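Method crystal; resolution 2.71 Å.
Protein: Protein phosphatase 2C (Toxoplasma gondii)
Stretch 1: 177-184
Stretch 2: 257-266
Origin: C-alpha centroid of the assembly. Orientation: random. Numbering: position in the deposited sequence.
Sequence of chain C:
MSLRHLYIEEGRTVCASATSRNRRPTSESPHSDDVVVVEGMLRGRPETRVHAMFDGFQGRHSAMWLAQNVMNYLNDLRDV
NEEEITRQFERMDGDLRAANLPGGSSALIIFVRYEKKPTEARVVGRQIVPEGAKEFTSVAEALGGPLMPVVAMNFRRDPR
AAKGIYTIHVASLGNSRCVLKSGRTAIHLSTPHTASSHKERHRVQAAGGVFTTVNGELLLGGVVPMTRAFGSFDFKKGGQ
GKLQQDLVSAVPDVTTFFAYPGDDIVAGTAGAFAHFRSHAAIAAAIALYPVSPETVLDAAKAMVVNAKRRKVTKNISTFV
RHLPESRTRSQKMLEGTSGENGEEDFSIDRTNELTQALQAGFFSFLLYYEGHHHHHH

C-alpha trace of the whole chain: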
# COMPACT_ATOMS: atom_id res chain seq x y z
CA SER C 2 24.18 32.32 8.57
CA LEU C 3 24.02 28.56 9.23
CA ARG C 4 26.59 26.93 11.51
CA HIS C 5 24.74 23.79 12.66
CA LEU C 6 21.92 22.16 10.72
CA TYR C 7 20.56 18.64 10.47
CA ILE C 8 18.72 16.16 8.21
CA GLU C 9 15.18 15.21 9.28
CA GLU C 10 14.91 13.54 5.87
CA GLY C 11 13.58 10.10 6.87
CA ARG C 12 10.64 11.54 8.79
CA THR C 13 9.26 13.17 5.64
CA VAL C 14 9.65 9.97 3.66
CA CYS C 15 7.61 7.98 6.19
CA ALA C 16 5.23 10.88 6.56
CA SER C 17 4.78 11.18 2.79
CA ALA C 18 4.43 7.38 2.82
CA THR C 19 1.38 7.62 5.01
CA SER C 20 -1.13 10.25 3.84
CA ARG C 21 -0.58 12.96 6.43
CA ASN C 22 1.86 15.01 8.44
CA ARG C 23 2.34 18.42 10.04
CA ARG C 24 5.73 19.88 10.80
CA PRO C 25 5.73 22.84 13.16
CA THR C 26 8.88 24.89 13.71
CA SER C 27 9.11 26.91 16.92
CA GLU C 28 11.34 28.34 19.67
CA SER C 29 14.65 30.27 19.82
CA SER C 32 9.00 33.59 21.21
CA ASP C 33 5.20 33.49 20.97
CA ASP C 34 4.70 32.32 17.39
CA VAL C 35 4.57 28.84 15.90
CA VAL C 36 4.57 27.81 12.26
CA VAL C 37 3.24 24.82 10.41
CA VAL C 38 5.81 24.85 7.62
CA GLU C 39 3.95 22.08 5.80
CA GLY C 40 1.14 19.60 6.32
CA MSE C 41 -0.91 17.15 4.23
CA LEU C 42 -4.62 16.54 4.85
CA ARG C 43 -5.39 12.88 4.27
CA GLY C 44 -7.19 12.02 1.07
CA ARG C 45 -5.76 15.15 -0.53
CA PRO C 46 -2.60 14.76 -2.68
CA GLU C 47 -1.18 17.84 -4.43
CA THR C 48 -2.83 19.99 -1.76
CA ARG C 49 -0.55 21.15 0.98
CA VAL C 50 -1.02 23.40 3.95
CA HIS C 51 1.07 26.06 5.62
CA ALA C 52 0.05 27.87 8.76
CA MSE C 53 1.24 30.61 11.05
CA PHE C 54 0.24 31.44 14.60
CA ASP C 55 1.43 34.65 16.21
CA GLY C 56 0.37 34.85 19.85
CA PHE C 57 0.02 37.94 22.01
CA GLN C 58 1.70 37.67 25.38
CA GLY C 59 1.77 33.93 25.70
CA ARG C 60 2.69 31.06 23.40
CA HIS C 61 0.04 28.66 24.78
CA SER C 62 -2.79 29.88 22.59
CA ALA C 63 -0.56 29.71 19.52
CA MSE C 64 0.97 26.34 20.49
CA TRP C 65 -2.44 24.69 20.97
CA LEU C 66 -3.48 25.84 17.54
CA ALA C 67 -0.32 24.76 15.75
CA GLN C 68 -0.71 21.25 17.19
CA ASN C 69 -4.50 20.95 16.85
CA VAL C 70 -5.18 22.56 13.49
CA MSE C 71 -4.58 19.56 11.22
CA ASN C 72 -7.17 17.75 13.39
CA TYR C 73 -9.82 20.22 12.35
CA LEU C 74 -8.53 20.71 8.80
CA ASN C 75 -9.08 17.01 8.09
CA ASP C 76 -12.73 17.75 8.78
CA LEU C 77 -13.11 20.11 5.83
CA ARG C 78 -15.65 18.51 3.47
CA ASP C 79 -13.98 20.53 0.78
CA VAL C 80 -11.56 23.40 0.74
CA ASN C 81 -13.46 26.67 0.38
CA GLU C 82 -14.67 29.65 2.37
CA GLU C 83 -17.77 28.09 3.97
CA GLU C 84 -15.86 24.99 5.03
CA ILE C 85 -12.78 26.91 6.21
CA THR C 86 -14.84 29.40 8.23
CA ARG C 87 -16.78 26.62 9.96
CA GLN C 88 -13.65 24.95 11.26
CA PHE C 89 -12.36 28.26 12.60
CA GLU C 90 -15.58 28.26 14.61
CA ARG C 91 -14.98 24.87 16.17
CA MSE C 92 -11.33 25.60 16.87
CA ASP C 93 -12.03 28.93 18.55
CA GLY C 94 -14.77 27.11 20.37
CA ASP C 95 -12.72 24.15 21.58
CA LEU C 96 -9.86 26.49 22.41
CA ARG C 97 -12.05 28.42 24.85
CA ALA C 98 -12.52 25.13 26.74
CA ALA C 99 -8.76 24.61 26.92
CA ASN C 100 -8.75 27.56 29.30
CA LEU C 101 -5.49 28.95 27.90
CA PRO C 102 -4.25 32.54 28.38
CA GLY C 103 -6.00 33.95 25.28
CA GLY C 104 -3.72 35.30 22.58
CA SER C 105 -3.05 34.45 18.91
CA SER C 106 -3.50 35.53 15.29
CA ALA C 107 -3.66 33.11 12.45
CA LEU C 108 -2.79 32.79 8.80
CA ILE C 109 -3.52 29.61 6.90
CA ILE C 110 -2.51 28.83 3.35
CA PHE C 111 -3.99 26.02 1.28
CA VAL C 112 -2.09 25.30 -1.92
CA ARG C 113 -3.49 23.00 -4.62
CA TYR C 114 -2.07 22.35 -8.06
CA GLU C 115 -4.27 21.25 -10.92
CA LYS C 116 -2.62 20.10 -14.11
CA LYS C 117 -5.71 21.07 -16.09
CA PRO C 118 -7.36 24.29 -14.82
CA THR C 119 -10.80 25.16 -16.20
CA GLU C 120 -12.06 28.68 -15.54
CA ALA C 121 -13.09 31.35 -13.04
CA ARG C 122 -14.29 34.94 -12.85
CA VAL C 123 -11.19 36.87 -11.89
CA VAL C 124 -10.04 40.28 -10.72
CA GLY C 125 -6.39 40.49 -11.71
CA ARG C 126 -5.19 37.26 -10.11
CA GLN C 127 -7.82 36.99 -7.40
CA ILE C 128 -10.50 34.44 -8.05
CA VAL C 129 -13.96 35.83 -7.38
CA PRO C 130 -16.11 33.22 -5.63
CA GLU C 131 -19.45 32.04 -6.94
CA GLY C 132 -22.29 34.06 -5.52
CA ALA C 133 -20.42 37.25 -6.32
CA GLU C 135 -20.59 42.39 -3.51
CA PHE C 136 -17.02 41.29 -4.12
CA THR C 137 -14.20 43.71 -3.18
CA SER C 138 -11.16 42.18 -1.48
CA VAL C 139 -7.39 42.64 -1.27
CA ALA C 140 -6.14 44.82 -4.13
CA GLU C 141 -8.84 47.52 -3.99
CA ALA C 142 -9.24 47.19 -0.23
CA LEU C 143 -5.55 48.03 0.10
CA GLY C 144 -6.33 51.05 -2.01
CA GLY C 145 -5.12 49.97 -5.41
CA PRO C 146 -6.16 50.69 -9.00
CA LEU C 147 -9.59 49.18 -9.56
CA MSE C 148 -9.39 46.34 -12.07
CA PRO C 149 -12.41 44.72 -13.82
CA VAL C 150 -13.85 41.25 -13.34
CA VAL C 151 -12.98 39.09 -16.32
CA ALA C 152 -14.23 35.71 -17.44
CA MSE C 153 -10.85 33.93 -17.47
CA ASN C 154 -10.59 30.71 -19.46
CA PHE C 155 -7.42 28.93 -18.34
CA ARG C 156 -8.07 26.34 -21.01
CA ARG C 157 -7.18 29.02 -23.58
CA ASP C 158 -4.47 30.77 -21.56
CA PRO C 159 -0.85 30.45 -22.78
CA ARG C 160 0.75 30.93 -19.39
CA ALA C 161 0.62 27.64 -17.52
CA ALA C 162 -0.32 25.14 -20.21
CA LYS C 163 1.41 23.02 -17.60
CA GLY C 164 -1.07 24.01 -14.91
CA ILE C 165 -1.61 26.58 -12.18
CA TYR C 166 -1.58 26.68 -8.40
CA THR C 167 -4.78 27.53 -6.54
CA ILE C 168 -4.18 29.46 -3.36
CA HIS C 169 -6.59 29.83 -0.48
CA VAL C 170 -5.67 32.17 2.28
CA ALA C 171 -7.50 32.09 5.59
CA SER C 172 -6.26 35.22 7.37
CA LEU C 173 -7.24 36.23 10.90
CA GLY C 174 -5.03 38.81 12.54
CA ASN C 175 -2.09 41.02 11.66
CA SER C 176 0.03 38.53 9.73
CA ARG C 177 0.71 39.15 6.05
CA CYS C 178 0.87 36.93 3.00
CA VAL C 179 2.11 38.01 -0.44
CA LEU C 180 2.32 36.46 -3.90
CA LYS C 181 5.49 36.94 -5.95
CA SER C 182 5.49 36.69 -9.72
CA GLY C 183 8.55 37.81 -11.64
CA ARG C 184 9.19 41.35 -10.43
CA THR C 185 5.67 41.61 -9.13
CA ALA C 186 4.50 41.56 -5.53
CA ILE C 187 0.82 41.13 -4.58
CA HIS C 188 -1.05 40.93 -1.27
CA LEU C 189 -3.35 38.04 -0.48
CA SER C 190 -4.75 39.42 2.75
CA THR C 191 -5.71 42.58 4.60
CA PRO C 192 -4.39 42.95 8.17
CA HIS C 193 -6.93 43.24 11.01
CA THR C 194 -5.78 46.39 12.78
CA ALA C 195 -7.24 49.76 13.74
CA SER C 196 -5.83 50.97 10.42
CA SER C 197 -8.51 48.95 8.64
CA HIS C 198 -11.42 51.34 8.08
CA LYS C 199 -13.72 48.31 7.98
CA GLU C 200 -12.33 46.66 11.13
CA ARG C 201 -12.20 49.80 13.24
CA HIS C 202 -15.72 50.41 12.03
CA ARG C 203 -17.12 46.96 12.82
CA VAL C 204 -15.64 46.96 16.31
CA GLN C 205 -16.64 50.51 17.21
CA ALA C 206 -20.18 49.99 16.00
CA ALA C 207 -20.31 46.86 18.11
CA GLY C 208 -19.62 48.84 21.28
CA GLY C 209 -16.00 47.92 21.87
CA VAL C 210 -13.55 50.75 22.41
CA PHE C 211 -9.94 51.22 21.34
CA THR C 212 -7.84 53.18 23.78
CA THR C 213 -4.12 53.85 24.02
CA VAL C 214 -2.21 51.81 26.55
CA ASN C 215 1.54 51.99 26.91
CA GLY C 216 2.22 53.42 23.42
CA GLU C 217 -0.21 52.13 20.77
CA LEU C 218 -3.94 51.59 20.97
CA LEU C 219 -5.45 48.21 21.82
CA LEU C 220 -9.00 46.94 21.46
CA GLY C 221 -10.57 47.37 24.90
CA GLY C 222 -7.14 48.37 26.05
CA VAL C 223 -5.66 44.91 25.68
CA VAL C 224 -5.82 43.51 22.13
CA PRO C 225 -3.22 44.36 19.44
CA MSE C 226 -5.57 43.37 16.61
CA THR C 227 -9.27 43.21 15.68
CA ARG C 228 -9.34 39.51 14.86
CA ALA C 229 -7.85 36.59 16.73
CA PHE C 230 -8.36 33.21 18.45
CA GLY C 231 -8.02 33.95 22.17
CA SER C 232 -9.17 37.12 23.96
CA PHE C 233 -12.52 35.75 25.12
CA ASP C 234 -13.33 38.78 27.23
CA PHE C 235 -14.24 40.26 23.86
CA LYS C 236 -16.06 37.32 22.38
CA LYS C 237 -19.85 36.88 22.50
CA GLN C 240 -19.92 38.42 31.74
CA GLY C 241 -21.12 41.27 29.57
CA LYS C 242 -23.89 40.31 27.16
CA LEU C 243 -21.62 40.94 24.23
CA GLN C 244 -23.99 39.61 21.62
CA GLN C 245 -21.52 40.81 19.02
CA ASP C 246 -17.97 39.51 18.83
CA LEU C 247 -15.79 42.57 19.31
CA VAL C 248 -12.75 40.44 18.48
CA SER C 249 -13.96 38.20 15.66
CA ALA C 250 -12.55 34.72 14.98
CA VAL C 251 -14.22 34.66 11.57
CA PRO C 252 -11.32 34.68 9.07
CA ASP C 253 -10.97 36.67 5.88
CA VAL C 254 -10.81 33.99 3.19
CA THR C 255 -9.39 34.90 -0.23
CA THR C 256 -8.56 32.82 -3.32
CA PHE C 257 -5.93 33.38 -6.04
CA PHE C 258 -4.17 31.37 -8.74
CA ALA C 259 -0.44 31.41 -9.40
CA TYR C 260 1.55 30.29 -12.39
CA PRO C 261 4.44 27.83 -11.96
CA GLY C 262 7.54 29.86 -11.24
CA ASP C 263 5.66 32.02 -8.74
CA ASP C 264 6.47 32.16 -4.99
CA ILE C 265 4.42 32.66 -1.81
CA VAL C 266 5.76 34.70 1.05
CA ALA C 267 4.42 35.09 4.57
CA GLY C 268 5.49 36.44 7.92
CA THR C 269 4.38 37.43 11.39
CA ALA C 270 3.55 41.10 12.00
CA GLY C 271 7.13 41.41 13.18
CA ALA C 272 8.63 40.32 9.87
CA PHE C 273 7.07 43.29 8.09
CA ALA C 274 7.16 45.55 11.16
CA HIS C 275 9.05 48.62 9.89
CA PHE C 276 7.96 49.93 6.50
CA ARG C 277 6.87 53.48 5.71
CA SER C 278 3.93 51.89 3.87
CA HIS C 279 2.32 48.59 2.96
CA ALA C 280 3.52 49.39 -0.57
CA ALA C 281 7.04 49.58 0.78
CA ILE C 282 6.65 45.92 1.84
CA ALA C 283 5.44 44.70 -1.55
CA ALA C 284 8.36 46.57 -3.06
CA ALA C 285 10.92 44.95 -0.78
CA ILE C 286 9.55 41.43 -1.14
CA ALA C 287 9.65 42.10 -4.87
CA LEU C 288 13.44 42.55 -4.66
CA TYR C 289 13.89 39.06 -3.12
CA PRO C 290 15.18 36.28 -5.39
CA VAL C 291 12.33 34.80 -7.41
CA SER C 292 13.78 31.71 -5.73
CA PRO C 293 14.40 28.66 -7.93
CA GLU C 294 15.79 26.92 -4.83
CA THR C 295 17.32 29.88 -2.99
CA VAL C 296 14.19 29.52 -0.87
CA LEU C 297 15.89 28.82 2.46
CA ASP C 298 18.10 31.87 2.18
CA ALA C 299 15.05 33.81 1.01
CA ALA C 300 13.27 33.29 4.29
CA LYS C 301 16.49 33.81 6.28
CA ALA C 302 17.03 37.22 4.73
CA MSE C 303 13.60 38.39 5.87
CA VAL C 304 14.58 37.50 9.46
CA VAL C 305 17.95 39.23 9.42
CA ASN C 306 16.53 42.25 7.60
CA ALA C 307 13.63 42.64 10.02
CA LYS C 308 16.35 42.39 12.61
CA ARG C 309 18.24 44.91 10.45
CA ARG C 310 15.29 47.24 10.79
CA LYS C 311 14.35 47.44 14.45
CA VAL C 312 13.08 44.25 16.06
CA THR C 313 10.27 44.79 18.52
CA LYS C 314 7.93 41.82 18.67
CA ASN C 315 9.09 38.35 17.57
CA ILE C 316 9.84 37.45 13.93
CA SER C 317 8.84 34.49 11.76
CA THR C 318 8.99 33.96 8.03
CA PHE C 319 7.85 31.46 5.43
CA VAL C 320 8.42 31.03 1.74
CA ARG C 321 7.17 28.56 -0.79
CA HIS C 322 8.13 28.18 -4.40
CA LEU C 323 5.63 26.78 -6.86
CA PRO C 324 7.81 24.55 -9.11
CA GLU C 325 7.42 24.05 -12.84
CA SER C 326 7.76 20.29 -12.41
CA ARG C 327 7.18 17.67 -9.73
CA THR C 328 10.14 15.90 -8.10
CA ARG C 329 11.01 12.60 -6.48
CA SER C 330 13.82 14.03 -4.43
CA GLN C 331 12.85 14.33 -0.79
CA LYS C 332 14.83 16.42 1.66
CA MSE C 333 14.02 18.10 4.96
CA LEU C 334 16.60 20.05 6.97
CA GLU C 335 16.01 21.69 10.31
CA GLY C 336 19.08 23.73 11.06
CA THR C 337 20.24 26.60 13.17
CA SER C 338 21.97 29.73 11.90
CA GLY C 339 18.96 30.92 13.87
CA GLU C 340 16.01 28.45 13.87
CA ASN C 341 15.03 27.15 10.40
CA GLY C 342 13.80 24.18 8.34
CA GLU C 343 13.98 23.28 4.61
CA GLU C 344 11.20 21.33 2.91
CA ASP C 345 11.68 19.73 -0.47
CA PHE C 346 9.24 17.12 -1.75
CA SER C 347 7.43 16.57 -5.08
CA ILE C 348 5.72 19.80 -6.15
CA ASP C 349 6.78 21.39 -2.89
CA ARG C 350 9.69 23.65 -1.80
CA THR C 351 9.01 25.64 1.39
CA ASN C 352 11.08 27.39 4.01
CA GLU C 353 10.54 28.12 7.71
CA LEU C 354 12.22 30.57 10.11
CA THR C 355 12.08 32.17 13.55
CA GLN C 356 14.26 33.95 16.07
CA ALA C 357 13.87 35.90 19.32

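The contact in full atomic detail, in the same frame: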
# COMPACT_ATOMS: atom_id res chain seq x y z
N ARG C 177 0.83 38.79 7.46
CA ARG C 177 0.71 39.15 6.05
C ARG C 177 1.19 38.03 5.14
O ARG C 177 2.07 37.25 5.48
CB ARG C 177 1.49 40.44 5.78
CG ARG C 177 1.22 41.48 6.85
CD ARG C 177 1.68 42.87 6.47
NE ARG C 177 0.65 43.60 5.73
CZ ARG C 177 0.55 44.93 5.73
NH1 ARG C 177 1.40 45.67 6.43
NH2 ARG C 177 -0.41 45.53 5.02
N CYS C 178 0.57 37.96 3.97
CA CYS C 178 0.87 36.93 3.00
C CYS C 178 0.90 37.53 1.59
O CYS C 178 -0.10 38.09 1.14
CB CYS C 178 -0.20 35.85 3.10
SG CYS C 178 0.01 34.48 2.00
N VAL C 179 2.02 37.43 0.89
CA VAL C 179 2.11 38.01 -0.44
C VAL C 179 2.51 37.04 -1.55
O VAL C 179 3.23 36.07 -1.31
CB VAL C 179 3.09 39.20 -0.48
CG1 VAL C 179 2.86 40.08 0.73
CG2 VAL C 179 4.51 38.70 -0.52
N LEU C 180 2.03 37.31 -2.75
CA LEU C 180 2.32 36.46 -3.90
C LEU C 180 3.37 37.13 -4.78
O LEU C 180 3.22 38.29 -5.17
CB LEU C 180 1.06 36.23 -4.74
CG LEU C 180 0.88 34.92 -5.53
CD1 LEU C 180 0.26 35.22 -6.89
CD2 LEU C 180 2.21 34.22 -5.71
N LYS C 181 4.44 36.41 -5.09
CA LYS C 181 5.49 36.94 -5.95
C LYS C 181 5.35 36.33 -7.33
O LYS C 181 5.08 35.14 -7.47
CB LYS C 181 6.90 36.61 -5.44
CG LYS C 181 7.44 37.52 -4.37
CD LYS C 181 8.90 37.18 -4.06
CE LYS C 181 9.84 37.61 -5.18
NZ LYS C 181 9.69 39.05 -5.54
N SER C 182 5.56 37.15 -8.35
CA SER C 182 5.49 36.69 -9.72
C SER C 182 6.42 37.59 -10.51
O SER C 182 6.10 38.76 -10.77
CB SER C 182 4.06 36.80 -10.24
OG SER C 182 3.86 35.99 -11.39
N GLY C 183 7.58 37.04 -10.88
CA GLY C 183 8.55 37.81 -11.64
C GLY C 183 9.11 38.94 -10.80
O GLY C 183 9.85 38.71 -9.85
N ARG C 184 8.75 40.17 -11.16
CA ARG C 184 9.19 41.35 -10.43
C ARG C 184 7.97 41.95 -9.76
O ARG C 184 7.98 43.09 -9.30
CB ARG C 184 9.81 42.38 -11.37
CG ARG C 184 11.32 42.34 -11.43
CD ARG C 184 11.90 42.50 -10.04
NE ARG C 184 13.32 42.84 -10.02
CZ ARG C 184 14.26 42.24 -10.74
NH1 ARG C 184 13.94 41.25 -11.58
NH2 ARG C 184 15.52 42.61 -10.60
N PHE C 257 -6.72 32.89 -4.91
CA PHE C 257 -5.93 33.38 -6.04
C PHE C 257 -5.29 32.20 -6.77
O PHE C 257 -5.16 31.12 -6.22
CB PHE C 257 -4.76 34.25 -5.56
CG PHE C 257 -5.15 35.52 -4.84
CD1 PHE C 257 -5.80 35.48 -3.61
CD2 PHE C 257 -4.79 36.76 -5.36
CE1 PHE C 257 -6.08 36.64 -2.91
CE2 PHE C 257 -5.06 37.93 -4.66
CZ PHE C 257 -5.71 37.87 -3.44
N PHE C 258 -4.86 32.42 -8.01
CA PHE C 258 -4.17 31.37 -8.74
C PHE C 258 -2.78 31.91 -9.01
O PHE C 258 -2.59 33.12 -9.06
CB PHE C 258 -4.86 31.03 -10.06
CG PHE C 258 -4.81 32.12 -11.06
CD1 PHE C 258 -5.55 33.28 -10.89
CD2 PHE C 258 -4.00 32.00 -12.18
CE1 PHE C 258 -5.48 34.31 -11.81
CE2 PHE C 258 -3.92 33.03 -13.11
CZ PHE C 258 -4.67 34.19 -12.93
N ALA C 259 -1.81 31.02 -9.15
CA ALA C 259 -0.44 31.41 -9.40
C ALA C 259 0.11 30.50 -10.45
O ALA C 259 -0.20 29.31 -10.47
CB ALA C 259 0.38 31.29 -8.15
N TYR C 260 0.94 31.06 -11.31
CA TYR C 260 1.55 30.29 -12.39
C TYR C 260 2.79 29.62 -11.84
O TYR C 260 3.34 30.07 -10.84
CB TYR C 260 1.92 31.25 -13.53
CG TYR C 260 0.74 31.86 -14.27
CD1 TYR C 260 -0.15 31.06 -14.98
CD2 TYR C 260 0.54 33.25 -14.30
CE1 TYR C 260 -1.20 31.61 -15.71
CE2 TYR C 260 -0.51 33.82 -15.03
CZ TYR C 260 -1.38 32.99 -15.74
OH TYR C 260 -2.42 33.53 -16.50
N PRO C 261 3.22 28.50 -12.45
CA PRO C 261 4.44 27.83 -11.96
C PRO C 261 5.56 28.85 -12.12
O PRO C 261 5.59 29.59 -13.10
CB PRO C 261 4.57 26.65 -12.89
CG PRO C 261 3.17 26.29 -13.15
CD PRO C 261 2.50 27.63 -13.39
N GLY C 262 6.48 28.89 -11.17
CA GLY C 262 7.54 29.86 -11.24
C GLY C 262 7.27 30.94 -10.23
O GLY C 262 8.17 31.70 -9.87
N ASP C 263 6.02 31.03 -9.76
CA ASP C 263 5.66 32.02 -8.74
C ASP C 263 6.06 31.53 -7.34
O ASP C 263 6.32 30.34 -7.14
CB ASP C 263 4.15 32.33 -8.78
CG ASP C 263 3.72 33.10 -10.04
OD1 ASP C 263 4.54 33.85 -10.61
OD2 ASP C 263 2.55 32.98 -10.45
N ASP C 264 6.11 32.45 -6.38
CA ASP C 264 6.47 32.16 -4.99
C ASP C 264 5.45 32.76 -4.02
O ASP C 264 4.78 33.74 -4.35
CB ASP C 264 7.84 32.77 -4.63
CG ASP C 264 8.99 31.88 -5.04
OD1 ASP C 264 9.08 31.54 -6.24
OD2 ASP C 264 9.82 31.54 -4.17
N ILE C 265 5.33 32.16 -2.84
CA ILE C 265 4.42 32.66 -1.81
C ILE C 265 5.25 33.04 -0.62
O ILE C 265 6.09 32.27 -0.16
CB ILE C 265 3.42 31.61 -1.36
CG1 ILE C 265 2.53 31.22 -2.52
CG2 ILE C 265 2.53 32.18 -0.27
CD1 ILE C 265 1.58 30.12 -2.16
N VAL C 266 5.01 34.23 -0.10
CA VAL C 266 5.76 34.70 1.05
C VAL C 266 4.86 35.16 2.18
O VAL C 266 3.87 35.86 1.97
CB VAL C 266 6.69 35.82 0.64
CG1 VAL C 266 7.34 36.44 1.87
CG2 VAL C 266 7.74 35.26 -0.30

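Two antiparallel neighbouring strands of a β-sheet, 177-182 and the one that includes 264-266, make this contact through a ladder of four backbone hydrogen bonds, closed at one end by a very short side-chain bond between Ser 182 and Asp 263. The strand directions differ by 156°, and the axes approach to 4.8 Å, the usual spacing of hydrogen-bonded neighbours. Val 179 and Val 266 form one hydrogen-bonded pair: Val 179 N donates to Val 266 O at 2.7 Å, and Val 266 N returns the bond to Val 179 O at 2.8 Å. Two residues along, Lys 181 N donates to Asp 264 O at 2.8 Å and Asp 264 N to Lys 181 O at 3.1 Å. All four are nearly straight, with angles at hydrogen of 165-171°, so the register is well defined. Between these pairs lies the non-hydrogen-bonded pair Leu 180 and Ile 265, whose CA atoms are 4.8 Å apart. The Val 266 carbonyl also receives a CA-H...O contact, with Cys 178 CA 3.3 Å from Val 266 O.

Side chains alternate between the two faces of the sheet. On one face Val 179 packs on Val 266, CG2 of the former 3.8 Å from CB of the latter; Lys 181 and Asp 264 share this face, but their proximity is between the bases of the side chains, Lys 181 CB to Asp 264 CB at 4.0 Å. The lysine chain then leads away, and its NZ is hydrogen-bonded elsewhere in the structure. On the other face Leu 180 reaches both segments of the second stretch: its CD1 lies 4.1 Å from Ala 259 CB, while its CD2 lies 4.4 Å from Ile 265 CG1. The same methyl is tight against the backbone, with Leu 180 CD2 only 2.9 Å from Asp 264 O, and chi2 of Leu 180, at -140°, falls between the standard wells. Cys 178 SG adds an apolar contact to Ile 265 CG2 at 4.1 Å.

Asp 263 links the end of the ladder to the turn before it. Ser 182 OG donates to Asp 263 OD1 at 2.4 Å, while the other carboxylate oxygen, Asp 263 OD2, accepts from Tyr 260 N at 2.6 Å. A type II turn runs from Tyr 260 to Asp 263, closed by Asp 263 N donating to Tyr 260 O at 3.0 Å. Within it Gly 262 has phi 106° and psi -18°, where a CB would jam against the carbonyl oxygen of Pro 261.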